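Local coordinates for protein deoxyhypusine synthase, putative (Entamoeba histolytica, PDB 7L9R) that probably acts as a deoxyhypusine synthase, an NAD-dependent transferase that makes deoxyhypusine on the translation factor eIF5A from spermidine, at residues 39-44 with 334-339; 65-70 with 259-264; 127-132 with 198-203; 192-197 with 209-214. All coordinates share one frame; numbering follows the deposited sequence.

Contact 1: 39-44 with 334-339; sequences ELVNSY and FPLIVS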
loop_
_atom_site.group_PDB
_atom_site.type_symbol
_atom_site.label_atom_id
_atom_site.label_comp_id
_atom_site.label_asym_id
_atom_site.label_seq_id
_atom_site.Cartn_x
_atom_site.Cartn_y
_atom_site.Cartn_z
ATOM N N GLU B 39 7.530 12.359 -28.904
ATOM C CA GLU B 39 6.346 13.078 -28.451
ATOM C C GLU B 39 5.555 12.262 -27.439
ATOM O O GLU B 39 4.977 12.837 -26.514
ATOM C CB GLU B 39 5.463 13.473 -29.637
ATOM C CG GLU B 39 6.022 14.650 -30.400
ATOM C CD GLU B 39 5.156 15.097 -31.574
ATOM O OE1 GLU B 39 4.155 14.406 -31.890
ATOM O OE2 GLU B 39 5.492 16.147 -32.179
ATOM N N LEU B 40 5.526 10.935 -27.586
ATOM C CA LEU B 40 4.873 10.088 -26.590
ATOM C C LEU B 40 5.535 10.235 -25.223
ATOM O O LEU B 40 4.851 10.307 -24.196
ATOM C CB LEU B 40 4.900 8.626 -27.035
ATOM C CG LEU B 40 3.668 8.067 -27.742
ATOM C CD1 LEU B 40 3.978 6.699 -28.316
ATOM C CD2 LEU B 40 2.478 7.977 -26.796
ATOM N N VAL B 41 6.867 10.263 -25.193
ATOM C CA VAL B 41 7.585 10.424 -23.935
ATOM C C VAL B 41 7.323 11.805 -23.345
ATOM O O VAL B 41 6.959 11.935 -22.169
ATOM C CB VAL B 41 9.085 10.162 -24.147
ATOM C CG1 VAL B 41 9.900 10.715 -22.992
ATOM C CG2 VAL B 41 9.328 8.681 -24.318
ATOM N N ASN B 42 7.471 12.855 -24.157
ATOM C CA ASN B 42 7.219 14.206 -23.662
ATOM C C ASN B 42 5.771 14.389 -23.233
ATOM O O ASN B 42 5.497 15.139 -22.290
ATOM C CB ASN B 42 7.586 15.249 -24.718
ATOM C CG ASN B 42 9.075 15.300 -24.989
ATOM O OD1 ASN B 42 9.877 14.890 -24.145
ATOM N ND2 ASN B 42 9.460 15.811 -26.170
ATOM N N SER B 43 4.836 13.734 -23.926
ATOM C CA SER B 43 3.427 13.819 -23.552
ATOM C C SER B 43 3.193 13.259 -22.153
ATOM O O SER B 43 2.386 13.794 -21.384
ATOM C CB SER B 43 2.571 13.076 -24.578
ATOM O OG SER B 43 1.214 13.008 -24.168
ATOM N N TYR B 44 3.908 12.196 -21.795
ATOM C CA TYR B 44 3.808 11.690 -20.434
ATOM C C TYR B 44 4.294 12.720 -19.426
ATOM O O TYR B 44 3.676 12.905 -18.370
ATOM C CB TYR B 44 4.606 10.400 -20.287
ATOM C CG TYR B 44 4.726 9.973 -18.854
ATOM C CD1 TYR B 44 3.605 9.514 -18.150
ATOM C CD2 TYR B 44 5.938 10.059 -18.182
ATOM C CE1 TYR B 44 3.694 9.124 -16.823
ATOM C CE2 TYR B 44 6.038 9.677 -16.848
ATOM C CZ TYR B 44 4.912 9.210 -16.178
ATOM O OH TYR B 44 5.013 8.828 -14.859
ATOM N N PHE B 334 12.941 6.861 -14.453
ATOM C CA PHE B 334 14.292 7.386 -14.272
ATOM C C PHE B 334 15.072 7.501 -15.578
ATOM O O PHE B 334 15.762 8.521 -15.754
ATOM C CB PHE B 334 15.078 6.564 -13.240
ATOM C CG PHE B 334 16.375 7.211 -12.825
ATOM C CD1 PHE B 334 16.376 8.470 -12.231
ATOM C CD2 PHE B 334 17.588 6.575 -13.040
ATOM C CE1 PHE B 334 17.570 9.082 -11.862
ATOM C CE2 PHE B 334 18.780 7.176 -12.673
ATOM C CZ PHE B 334 18.773 8.433 -12.082
ATOM N N PRO B 335 15.030 6.534 -16.511
ATOM C CA PRO B 335 15.720 6.770 -17.794
ATOM C C PRO B 335 15.183 7.989 -18.518
ATOM O O PRO B 335 15.953 8.738 -19.134
ATOM C CB PRO B 335 15.466 5.475 -18.578
ATOM C CG PRO B 335 15.232 4.438 -17.528
ATOM C CD PRO B 335 14.463 5.173 -16.450
ATOM N N LEU B 336 13.874 8.232 -18.417
ATOM C CA LEU B 336 13.302 9.443 -18.990
ATOM C C LEU B 336 13.873 10.682 -18.315
ATOM O O LEU B 336 14.185 11.677 -18.983
ATOM C CB LEU B 336 11.780 9.410 -18.860
ATOM C CG LEU B 336 11.066 8.160 -19.403
ATOM C CD1 LEU B 336 9.539 8.344 -19.381
ATOM C CD2 LEU B 336 11.557 7.744 -20.800
ATOM N N ILE B 337 14.014 10.643 -16.986
ATOM C CA ILE B 337 14.571 11.780 -16.262
ATOM C C ILE B 337 16.035 11.986 -16.632
ATOM O O ILE B 337 16.490 13.121 -16.811
ATOM C CB ILE B 337 14.378 11.589 -14.743
ATOM C CG1 ILE B 337 12.901 11.758 -14.372
ATOM C CG2 ILE B 337 15.252 12.551 -13.948
ATOM C CD1 ILE B 337 12.575 11.380 -12.930
ATOM N N VAL B 338 16.792 10.892 -16.754
ATOM C CA VAL B 338 18.196 10.987 -17.148
ATOM C C VAL B 338 18.330 11.678 -18.501
ATOM O O VAL B 338 19.206 12.529 -18.695
ATOM C CB VAL B 338 18.831 9.584 -17.159
ATOM C CG1 VAL B 338 20.160 9.588 -17.913
ATOM C CG2 VAL B 338 19.022 9.082 -15.729
ATOM N N SER B 339 17.444 11.352 -19.444
ATOM C CA SER B 339 17.536 11.937 -20.779
ATOM C C SER B 339 17.322 13.446 -20.771
ATOM O O SER B 339 17.784 14.128 -21.693
ATOM C CB SER B 339 16.523 11.285 -21.718
ATOM O OG SER B 339 15.218 11.763 -21.448
#

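Contact 2: 65-70 with 259-264; sequences LTWQPS and HSVETG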
loop_
_atom_site.group_PDB
_atom_site.type_symbol
_atom_site.label_atom_id
_atom_site.label_comp_id
_atom_site.label_asym_id
_atom_site.label_seq_id
_atom_site.Cartn_x
_atom_site.Cartn_y
_atom_site.Cartn_z
ATOM N N LEU B 65 23.423 19.740 -10.851
ATOM C CA LEU B 65 24.535 19.694 -11.794
ATOM C C LEU B 65 25.098 21.079 -12.089
ATOM O O LEU B 65 26.307 21.216 -12.302
ATOM C CB LEU B 65 24.085 19.016 -13.089
ATOM C CG LEU B 65 23.609 17.568 -12.938
ATOM C CD1 LEU B 65 22.905 17.083 -14.192
ATOM C CD2 LEU B 65 24.777 16.656 -12.602
ATOM N N THR B 66 24.254 22.114 -12.095
ATOM C CA THR B 66 24.669 23.456 -12.496
ATOM C C THR B 66 24.965 24.384 -11.327
ATOM O O THR B 66 25.340 25.538 -11.560
ATOM C CB THR B 66 23.597 24.108 -13.378
ATOM O OG1 THR B 66 22.399 24.297 -12.614
ATOM C CG2 THR B 66 23.289 23.240 -14.581
ATOM N N TRP B 67 24.793 23.930 -10.086
ATOM C CA TRP B 67 24.951 24.826 -8.947
ATOM C C TRP B 67 26.366 25.396 -8.884
ATOM O O TRP B 67 27.354 24.680 -9.071
ATOM C CB TRP B 67 24.633 24.103 -7.638
ATOM C CG TRP B 67 24.760 25.006 -6.439
ATOM C CD1 TRP B 67 23.767 25.744 -5.867
ATOM C CD2 TRP B 67 25.951 25.288 -5.686
ATOM N NE1 TRP B 67 24.257 26.456 -4.801
ATOM C CE2 TRP B 67 25.595 26.194 -4.668
ATOM C CE3 TRP B 67 27.278 24.855 -5.771
ATOM C CZ2 TRP B 67 26.518 26.678 -3.740
ATOM C CZ3 TRP B 67 28.193 25.337 -4.847
ATOM C CH2 TRP B 67 27.809 26.239 -3.847
ATOM N N GLN B 68 26.454 26.688 -8.584
ATOM C CA GLN B 68 27.709 27.403 -8.412
ATOM C C GLN B 68 27.597 28.294 -7.186
ATOM O O GLN B 68 26.496 28.750 -6.849
ATOM C CB GLN B 68 28.054 28.274 -9.629
ATOM C CG GLN B 68 28.317 27.528 -10.923
ATOM C CD GLN B 68 28.702 28.477 -12.051
ATOM O OE1 GLN B 68 29.314 29.521 -11.816
ATOM N NE2 GLN B 68 28.342 28.120 -13.277
ATOM N N PRO B 69 28.711 28.569 -6.505
ATOM C CA PRO B 69 28.648 29.482 -5.361
ATOM C C PRO B 69 28.299 30.886 -5.819
ATOM O O PRO B 69 28.728 31.337 -6.884
ATOM C CB PRO B 69 30.064 29.427 -4.773
ATOM C CG PRO B 69 30.697 28.217 -5.364
ATOM C CD PRO B 69 30.069 28.039 -6.711
ATOM N N SER B 70 27.501 31.571 -5.006
ATOM C CA SER B 70 27.223 32.973 -5.260
ATOM C C SER B 70 28.449 33.808 -4.911
ATOM O O SER B 70 29.372 33.348 -4.233
ATOM C CB SER B 70 26.014 33.441 -4.450
ATOM O OG SER B 70 26.310 33.454 -3.065
ATOM N N HIS B 259 31.355 17.862 5.183
ATOM C CA HIS B 259 32.425 18.674 4.613
ATOM C C HIS B 259 32.166 19.130 3.181
ATOM O O HIS B 259 33.043 19.757 2.583
ATOM C CB HIS B 259 33.745 17.905 4.681
ATOM C CG HIS B 259 34.218 17.662 6.078
ATOM N ND1 HIS B 259 34.756 16.459 6.483
ATOM C CD2 HIS B 259 34.217 18.461 7.171
ATOM C CE1 HIS B 259 35.073 16.530 7.764
ATOM N NE2 HIS B 259 34.756 17.734 8.205
ATOM N N SER B 260 31.002 18.840 2.611
ATOM C CA SER B 260 30.726 19.240 1.237
ATOM C C SER B 260 30.084 20.621 1.185
ATOM O O SER B 260 29.309 21.006 2.063
ATOM C CB SER B 260 29.821 18.228 0.541
ATOM O OG SER B 260 28.507 18.327 1.044
ATOM N N VAL B 261 30.414 21.363 0.128
ATOM C CA VAL B 261 29.915 22.726 -0.022
ATOM C C VAL B 261 28.407 22.731 -0.256
ATOM O O VAL B 261 27.690 23.600 0.254
ATOM C CB VAL B 261 30.674 23.434 -1.159
ATOM C CG1 VAL B 261 29.999 24.738 -1.521
ATOM C CG2 VAL B 261 32.120 23.694 -0.747
ATOM N N GLU B 262 27.904 21.763 -1.020
ATOM C CA GLU B 262 26.488 21.673 -1.354
ATOM C C GLU B 262 26.166 20.209 -1.628
ATOM O O GLU B 262 26.993 19.490 -2.191
ATOM C CB GLU B 262 26.154 22.552 -2.569
ATOM C CG GLU B 262 24.670 22.747 -2.831
ATOM C CD GLU B 262 24.117 23.962 -2.112
ATOM O OE1 GLU B 262 24.820 24.513 -1.239
ATOM O OE2 GLU B 262 22.974 24.365 -2.413
ATOM N N THR B 263 24.972 19.770 -1.223
ATOM C CA THR B 263 24.587 18.363 -1.285
ATOM C C THR B 263 23.369 18.147 -2.173
ATOM O O THR B 263 22.393 18.900 -2.104
ATOM C CB THR B 263 24.266 17.808 0.108
ATOM O OG1 THR B 263 23.120 18.487 0.640
ATOM C CG2 THR B 263 25.436 17.980 1.048
ATOM N N GLY B 264 23.429 17.105 -2.988
ATOM C CA GLY B 264 22.263 16.638 -3.720
ATOM C C GLY B 264 22.078 15.151 -3.515
ATOM O O GLY B 264 23.047 14.394 -3.483
#

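Contact 3: 127-132 with 198-203; sequences TDIMKC and ERLNDT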
loop_
_atom_site.group_PDB
_atom_site.type_symbol
_atom_site.label_atom_id
_atom_site.label_comp_id
_atom_site.label_asym_id
_atom_site.label_seq_id
_atom_site.Cartn_x
_atom_site.Cartn_y
_atom_site.Cartn_z
ATOM N N THR B 127 24.824 -8.670 -8.257
ATOM C CA THR B 127 24.073 -8.618 -9.508
ATOM C C THR B 127 24.889 -7.954 -10.610
ATOM O O THR B 127 24.909 -8.436 -11.749
ATOM C CB THR B 127 22.759 -7.872 -9.283
ATOM O OG1 THR B 127 22.016 -8.548 -8.267
ATOM C CG2 THR B 127 21.922 -7.791 -10.559
ATOM N N ASP B 128 25.583 -6.859 -10.280
ATOM C CA ASP B 128 26.418 -6.169 -11.258
ATOM C C ASP B 128 27.519 -7.089 -11.776
ATOM O O ASP B 128 27.777 -7.144 -12.988
ATOM C CB ASP B 128 26.996 -4.906 -10.616
ATOM C CG ASP B 128 27.778 -4.032 -11.592
ATOM O OD1 ASP B 128 27.283 -3.773 -12.714
ATOM O OD2 ASP B 128 28.883 -3.575 -11.213
ATOM N N ILE B 129 28.139 -7.853 -10.869
ATOM C CA ILE B 129 29.144 -8.847 -11.243
ATOM C C ILE B 129 28.514 -9.960 -12.071
ATOM O O ILE B 129 29.058 -10.374 -13.104
ATOM C CB ILE B 129 29.822 -9.416 -9.982
ATOM C CG1 ILE B 129 30.620 -8.336 -9.251
ATOM C CG2 ILE B 129 30.698 -10.619 -10.326
ATOM C CD1 ILE B 129 31.101 -8.768 -7.873
ATOM N N MET B 130 27.369 -10.474 -11.615
ATOM C CA MET B 130 26.720 -11.602 -12.276
ATOM C C MET B 130 26.385 -11.281 -13.729
ATOM O O MET B 130 26.543 -12.131 -14.613
ATOM C CB MET B 130 25.459 -11.986 -11.497
ATOM C CG MET B 130 24.726 -13.198 -12.027
ATOM S SD MET B 130 23.295 -13.652 -11.016
ATOM C CE MET B 130 23.975 -13.526 -9.366
ATOM N N LYS B 131 25.942 -10.051 -14.000
ATOM C CA LYS B 131 25.583 -9.668 -15.359
ATOM C C LYS B 131 26.781 -9.594 -16.297
ATOM O O LYS B 131 26.579 -9.546 -17.513
ATOM C CB LYS B 131 24.849 -8.326 -15.361
ATOM C CG LYS B 131 23.430 -8.416 -14.835
ATOM C CD LYS B 131 22.721 -7.082 -14.900
ATOM C CE LYS B 131 21.214 -7.268 -14.755
ATOM N NZ LYS B 131 20.455 -5.987 -14.876
ATOM N N CYS B 132 28.011 -9.599 -15.779
ATOM C CA CYS B 132 29.177 -9.656 -16.654
ATOM C C CYS B 132 29.440 -11.057 -17.187
ATOM O O CYS B 132 30.161 -11.201 -18.180
ATOM C CB CYS B 132 30.425 -9.155 -15.923
ATOM S SG CYS B 132 30.393 -7.418 -15.440
ATOM N N GLU B 198 38.097 -3.305 -9.349
ATOM C CA GLU B 198 39.401 -3.428 -9.994
ATOM C C GLU B 198 39.657 -4.856 -10.451
ATOM O O GLU B 198 40.244 -5.077 -11.514
ATOM C CB GLU B 198 40.510 -2.969 -9.045
ATOM C CG GLU B 198 40.368 -1.525 -8.585
ATOM C CD GLU B 198 41.305 -1.155 -7.435
ATOM O OE1 GLU B 198 41.675 -2.045 -6.631
ATOM O OE2 GLU B 198 41.678 0.039 -7.349
ATOM N N ARG B 199 39.235 -5.838 -9.655
ATOM C CA ARG B 199 39.460 -7.231 -10.022
ATOM C C ARG B 199 38.594 -7.636 -11.210
ATOM O O ARG B 199 39.046 -8.372 -12.092
ATOM C CB ARG B 199 39.177 -8.129 -8.817
ATOM C CG ARG B 199 39.510 -9.590 -9.028
ATOM C CD ARG B 199 38.964 -10.436 -7.883
ATOM N NE ARG B 199 39.451 -11.806 -7.961
ATOM C CZ ARG B 199 40.521 -12.254 -7.321
ATOM N NH1 ARG B 199 41.231 -11.466 -6.529
ATOM N NH2 ARG B 199 40.904 -13.516 -7.499
ATOM N N LEU B 200 37.343 -7.173 -11.238
ATOM C CA LEU B 200 36.421 -7.558 -12.300
ATOM C C LEU B 200 36.873 -7.005 -13.649
ATOM O O LEU B 200 36.893 -7.730 -14.652
ATOM C CB LEU B 200 35.016 -7.065 -11.962
ATOM C CG LEU B 200 33.901 -7.459 -12.925
ATOM C CD1 LEU B 200 33.756 -8.976 -12.965
ATOM C CD2 LEU B 200 32.597 -6.790 -12.526
ATOM N N ASN B 201 37.235 -5.721 -13.687
ATOM C CA ASN B 201 37.836 -5.092 -14.861
ATOM C C ASN B 201 36.972 -5.300 -16.102
ATOM O O ASN B 201 37.434 -5.760 -17.148
ATOM C CB ASN B 201 39.252 -5.612 -15.081
ATOM C CG ASN B 201 40.018 -4.801 -16.103
ATOM O OD1 ASN B 201 39.817 -3.594 -16.245
ATOM N ND2 ASN B 201 40.900 -5.469 -16.833
ATOM N N ASP B 202 35.690 -4.971 -15.961
ATOM C CA ASP B 202 34.692 -5.109 -17.014
ATOM C C ASP B 202 34.030 -3.754 -17.203
ATOM O O ASP B 202 33.384 -3.250 -16.279
ATOM C CB ASP B 202 33.653 -6.172 -16.639
ATOM C CG ASP B 202 32.758 -6.561 -17.800
ATOM O OD1 ASP B 202 32.200 -5.655 -18.464
ATOM O OD2 ASP B 202 32.613 -7.783 -18.040
ATOM N N THR B 203 34.171 -3.166 -18.394
ATOM C CA THR B 203 33.629 -1.826 -18.584
ATOM C C THR B 203 32.114 -1.806 -18.751
ATOM O O THR B 203 31.550 -0.717 -18.904
ATOM C CB THR B 203 34.272 -1.133 -19.795
ATOM O OG1 THR B 203 33.992 -1.872 -20.990
ATOM C CG2 THR B 203 35.780 -0.996 -19.602
HETATM O O HOH W 1 30.951 -8.832 -19.651
#

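Contact 4: 192-197 with 209-214; sequences LITMMG and WAAKNN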
loop_
_atom_site.group_PDB
_atom_site.type_symbol
_atom_site.label_atom_id
_atom_site.label_comp_id
_atom_site.label_asym_id
_atom_site.label_seq_id
_atom_site.Cartn_x
_atom_site.Cartn_y
_atom_site.Cartn_z
ATOM N N LEU B 192 36.039 -3.140 -0.021
ATOM C CA LEU B 192 35.876 -4.411 -0.721
ATOM C C LEU B 192 35.278 -4.203 -2.103
ATOM O O LEU B 192 35.640 -4.903 -3.058
ATOM C CB LEU B 192 34.991 -5.351 0.105
ATOM C CG LEU B 192 35.589 -5.851 1.426
ATOM C CD1 LEU B 192 34.587 -6.712 2.173
ATOM C CD2 LEU B 192 36.876 -6.627 1.175
ATOM N N ILE B 193 34.349 -3.256 -2.224
ATOM C CA ILE B 193 33.687 -3.030 -3.501
ATOM C C ILE B 193 34.647 -2.374 -4.487
ATOM O O ILE B 193 34.604 -2.651 -5.689
ATOM C CB ILE B 193 32.400 -2.215 -3.291
ATOM C CG1 ILE B 193 31.402 -3.059 -2.486
ATOM C CG2 ILE B 193 31.798 -1.799 -4.644
ATOM C CD1 ILE B 193 30.190 -2.305 -1.985
ATOM N N THR B 194 35.526 -1.498 -3.996
ATOM C CA THR B 194 36.584 -0.953 -4.842
ATOM C C THR B 194 37.479 -2.069 -5.373
ATOM O O THR B 194 37.736 -2.158 -6.581
ATOM C CB THR B 194 37.404 0.071 -4.052
ATOM O OG1 THR B 194 36.566 1.177 -3.692
ATOM C CG2 THR B 194 38.579 0.579 -4.874
ATOM N N MET B 195 37.941 -2.948 -4.477
ATOM C CA MET B 195 38.807 -4.053 -4.878
ATOM C C MET B 195 38.117 -4.974 -5.878
ATOM O O MET B 195 38.746 -5.448 -6.833
ATOM C CB MET B 195 39.252 -4.838 -3.644
ATOM C CG MET B 195 40.274 -4.111 -2.778
ATOM S SD MET B 195 40.473 -4.887 -1.152
ATOM C CE MET B 195 41.306 -3.561 -0.281
ATOM N N MET B 196 36.822 -5.229 -5.681
ATOM C CA MET B 196 36.080 -6.073 -6.615
ATOM C C MET B 196 35.975 -5.410 -7.986
ATOM O O MET B 196 36.147 -6.071 -9.020
ATOM C CB MET B 196 34.689 -6.383 -6.047
ATOM C CG MET B 196 34.691 -7.464 -4.964
ATOM S SD MET B 196 33.068 -8.001 -4.339
ATOM C CE MET B 196 32.667 -6.713 -3.154
ATOM N N GLY B 197 35.719 -4.100 -8.015
ATOM C CA GLY B 197 35.666 -3.396 -9.283
ATOM C C GLY B 197 36.970 -3.489 -10.047
ATOM O O GLY B 197 36.975 -3.744 -11.252
ATOM N N TRP B 209 33.707 0.850 -13.176
ATOM C CA TRP B 209 33.786 2.279 -13.455
ATOM C C TRP B 209 33.798 3.106 -12.175
ATOM O O TRP B 209 34.357 4.208 -12.162
ATOM C CB TRP B 209 32.630 2.706 -14.357
ATOM C CG TRP B 209 32.895 2.449 -15.818
ATOM C CD1 TRP B 209 32.361 1.457 -16.584
ATOM C CD2 TRP B 209 33.766 3.195 -16.678
ATOM N NE1 TRP B 209 32.839 1.537 -17.862
ATOM C CE2 TRP B 209 33.704 2.596 -17.951
ATOM C CE3 TRP B 209 34.590 4.310 -16.494
ATOM C CZ2 TRP B 209 34.436 3.073 -19.042
ATOM C CZ3 TRP B 209 35.321 4.789 -17.587
ATOM C CH2 TRP B 209 35.232 4.171 -18.842
ATOM N N ALA B 210 33.180 2.611 -11.101
ATOM C CA ALA B 210 33.259 3.337 -9.838
ATOM C C ALA B 210 34.677 3.319 -9.287
ATOM O O ALA B 210 35.157 4.328 -8.756
ATOM C CB ALA B 210 32.276 2.757 -8.830
ATOM N N ALA B 211 35.363 2.183 -9.413
ATOM C CA ALA B 211 36.752 2.120 -8.983
ATOM C C ALA B 211 37.639 2.988 -9.871
ATOM O O ALA B 211 38.549 3.661 -9.373
ATOM C CB ALA B 211 37.237 0.672 -8.974
ATOM N N LYS B 212 37.385 2.995 -11.188
ATOM C CA LYS B 212 38.189 3.826 -12.083
ATOM C C LYS B 212 38.063 5.305 -11.740
ATOM O O LYS B 212 39.068 6.021 -11.676
ATOM C CB LYS B 212 37.789 3.608 -13.546
ATOM C CG LYS B 212 38.455 2.436 -14.256
ATOM C CD LYS B 212 38.592 2.741 -15.766
ATOM C CE LYS B 212 38.571 1.480 -16.634
ATOM N NZ LYS B 212 37.216 1.195 -17.216
ATOM N N ASN B 213 36.841 5.781 -11.494
ATOM C CA ASN B 213 36.605 7.203 -11.283
ATOM C C ASN B 213 36.494 7.574 -9.809
ATOM O O ASN B 213 36.041 8.680 -9.488
ATOM C CB ASN B 213 35.363 7.656 -12.052
ATOM C CG ASN B 213 35.517 7.475 -13.547
ATOM O OD1 ASN B 213 36.633 7.494 -14.061
ATOM N ND2 ASN B 213 34.406 7.320 -14.254
ATOM N N ASN B 214 36.931 6.689 -8.913
ATOM C CA ASN B 214 36.989 6.981 -7.484
ATOM C C ASN B 214 35.632 7.444 -6.971
ATOM O O ASN B 214 35.507 8.432 -6.242
ATOM C CB ASN B 214 38.075 8.011 -7.175
ATOM C CG ASN B 214 39.441 7.544 -7.601
ATOM O OD1 ASN B 214 40.169 8.251 -8.299
ATOM N ND2 ASN B 214 39.796 6.333 -7.193
#

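Contact 1: 39-44 with 334-339
V41 and L336 mark the closest backbone approach, 7.6 Å between their CA atoms, where helix 37-47 meets helix 330-339. This is helix-helix packing at the margin of the deoxyhypusine synthase fold, a parallel sheet layered with helices, and it joins a helix from near the start of the chain to one from late in it. L336 carries its side of the contact with both methyl branches: with CG anti to the carbonyl carbon (chi1 -53°), the fork sends CD1 to Y44 and CD2 to V41. CD2 meets CG1 of V41 at 4.0 Å, the two side chains crossing obliquely; CG1 is the branch of V41 anti to the backbone N (chi1 163°). CD1 comes within 4.2 Å of CD2 on the Y44 ring, the side chains nearly at right angles. V41 and Y44 lie about one helical turn apart, so the two methyls of one leucine can reach both; both residues are buried. A second subunit closes around the site: its P335 packs on L40 and its L332 on Y44. K340 NZ bonds to N42 OD1, adding a polar link from just beyond the 334-339 segment to helix 37-47. Behind the leucine fork, the hydroxyl OG of S339 donates to the carbonyl O of L336 at 2.7 Å, tilted 27° from the carbonyl plane.

Contact 2: 65-70 with 259-264
E262 lies along one face of the W67 indole, joining the turn after helix 51-66 to strand 262-268 of the central parallel sheet. Its CB sits 4.0 Å from the centroid of the W67 six-membered ring and only 4° off the ring normal, a CH-pi contact squarely over the face. CG follows over the fused bond, 4.0 Å from both CD2 and CE2 of W67. A bend at chi2 (90°) then turns the chain along the indole, carrying CD toward the five-membered ring, 3.7 Å from W67 NE1. At the tip the carboxylate lies almost flat on the ring, the planes 15° apart. OE1 rests above CZ2, whereas OE2 comes 3.4 Å from NE1 of W67; the angle is too poor for a hydrogen bond. V261 adds a methyl, CG1 reaching CH2 of W67 at 3.5 Å. The backbone N of P69 lies against the opposite face, toward its rim. D288 OD2 lies close to OE1 of E262, which would probably raise the pKa of one acid. The attraction probably comes from the aliphatic part, through CH-pi and dispersion, while the carboxylate lies flat over the ring without a hydrogen bond to NE1.

Contact 3: 127-132 with 198-203
C132 turns SG anti to its carbonyl carbon (chi1 -65°), while D202 holds CG anti to its backbone N (chi1 -168°), and these two settings bring thiol and carboxylate together. The contact joins helix 124-130 and the residues following it to the corner between consecutive helices 189-200 and 206-212, against which helix 124-130 packs. N201, with positive phi, breaks helix 189-200 and lets D202 swing back toward C132. D202 OD2 lies 3.3 Å from CB of C132, and SG of C132 stands 3.4 Å from CG of D202. Alongside, L200 pushes one methyl, CD2, between two partners: SG of C132 at 3.7 Å and CG1 of I129 at 4.1 Å. The sulfur touches both the leucine methyl and the carboxylate, which lie at about a right angle as seen from SG. Next to this, D128 accepts from the backbone N of V206 and of I207 at the start of helix 206-212 and also bridges to R103. The other acid oxygen, D202 OD1, is hydrogen-bonded to T204 OG1. OD2 faces a water that donates to it, at an unusually short 2.5 Å whose exact value is doubtful, and to the carbonyl O of C132, at 2.9 Å.

Contact 4: 192-197 with 209-214
T194 and A211 bring helix 189-200 and helix 206-212 to within 5.2 Å, CA to CA, where two helices consecutive in the chain meet at a steep angle. The tight part centres on one methyl group. CB of A211 points at the opposing helix and meets the carbonyl O of T194 at 3.7 Å. The same CB lies 4.3 Å from C of G197, one turn further on; because G197 has no side chain on this side, the alanine methyl settles directly against bare helix backbone. T194 adds its branch CG2, 4.3 Å from A211 CB, at the border of the contact, while its hydroxyl is turned back to the carbonyl O of S190 in its own helix. G197 O is hydrogen-bonded to T208 OG1, a second tie between the two helices. Toward solvent the packing thins quickly. K212 is exposed and folds its amine over W209 of its own helix, NZ standing 3.7 Å above the indole plane near the rim. N214, also exposed, lies where the helix has already unwound, and its N makes a weak 3.5 Å bond to O of A211. W209 faces the other way, onto R107 and V110 of helix 102-111. Without any hydrogen bond between the two segments, their contact rests on shape and dispersion: small residues, rather than polar pairing, set how near the backbones come.

Overall arrangement
Contacts 3 and 4 form one neighbourhood, centres 10 Å apart, because both use helix 189-200. They touch directly: W209 NE1 lies 2.8 Å from T203 O, probably a hydrogen bond, and M196 SD packs on I129 CD1 at 4.1 Å. Contact 2 lies at the far side of the chain's centre from contact 3, about 32 Å between centres. Contact 1 is about 26 Å from contact 2 by centres, yet helices 37-47 and 51-66 follow each other, linking the two through sequence. Contact 1 alone has a touching residue, Y44, packed against another subunit; as in characterised deoxyhypusine synthases, NAD-dependent active sites probably lie between paired subunits, though none of these contacts can be placed in one.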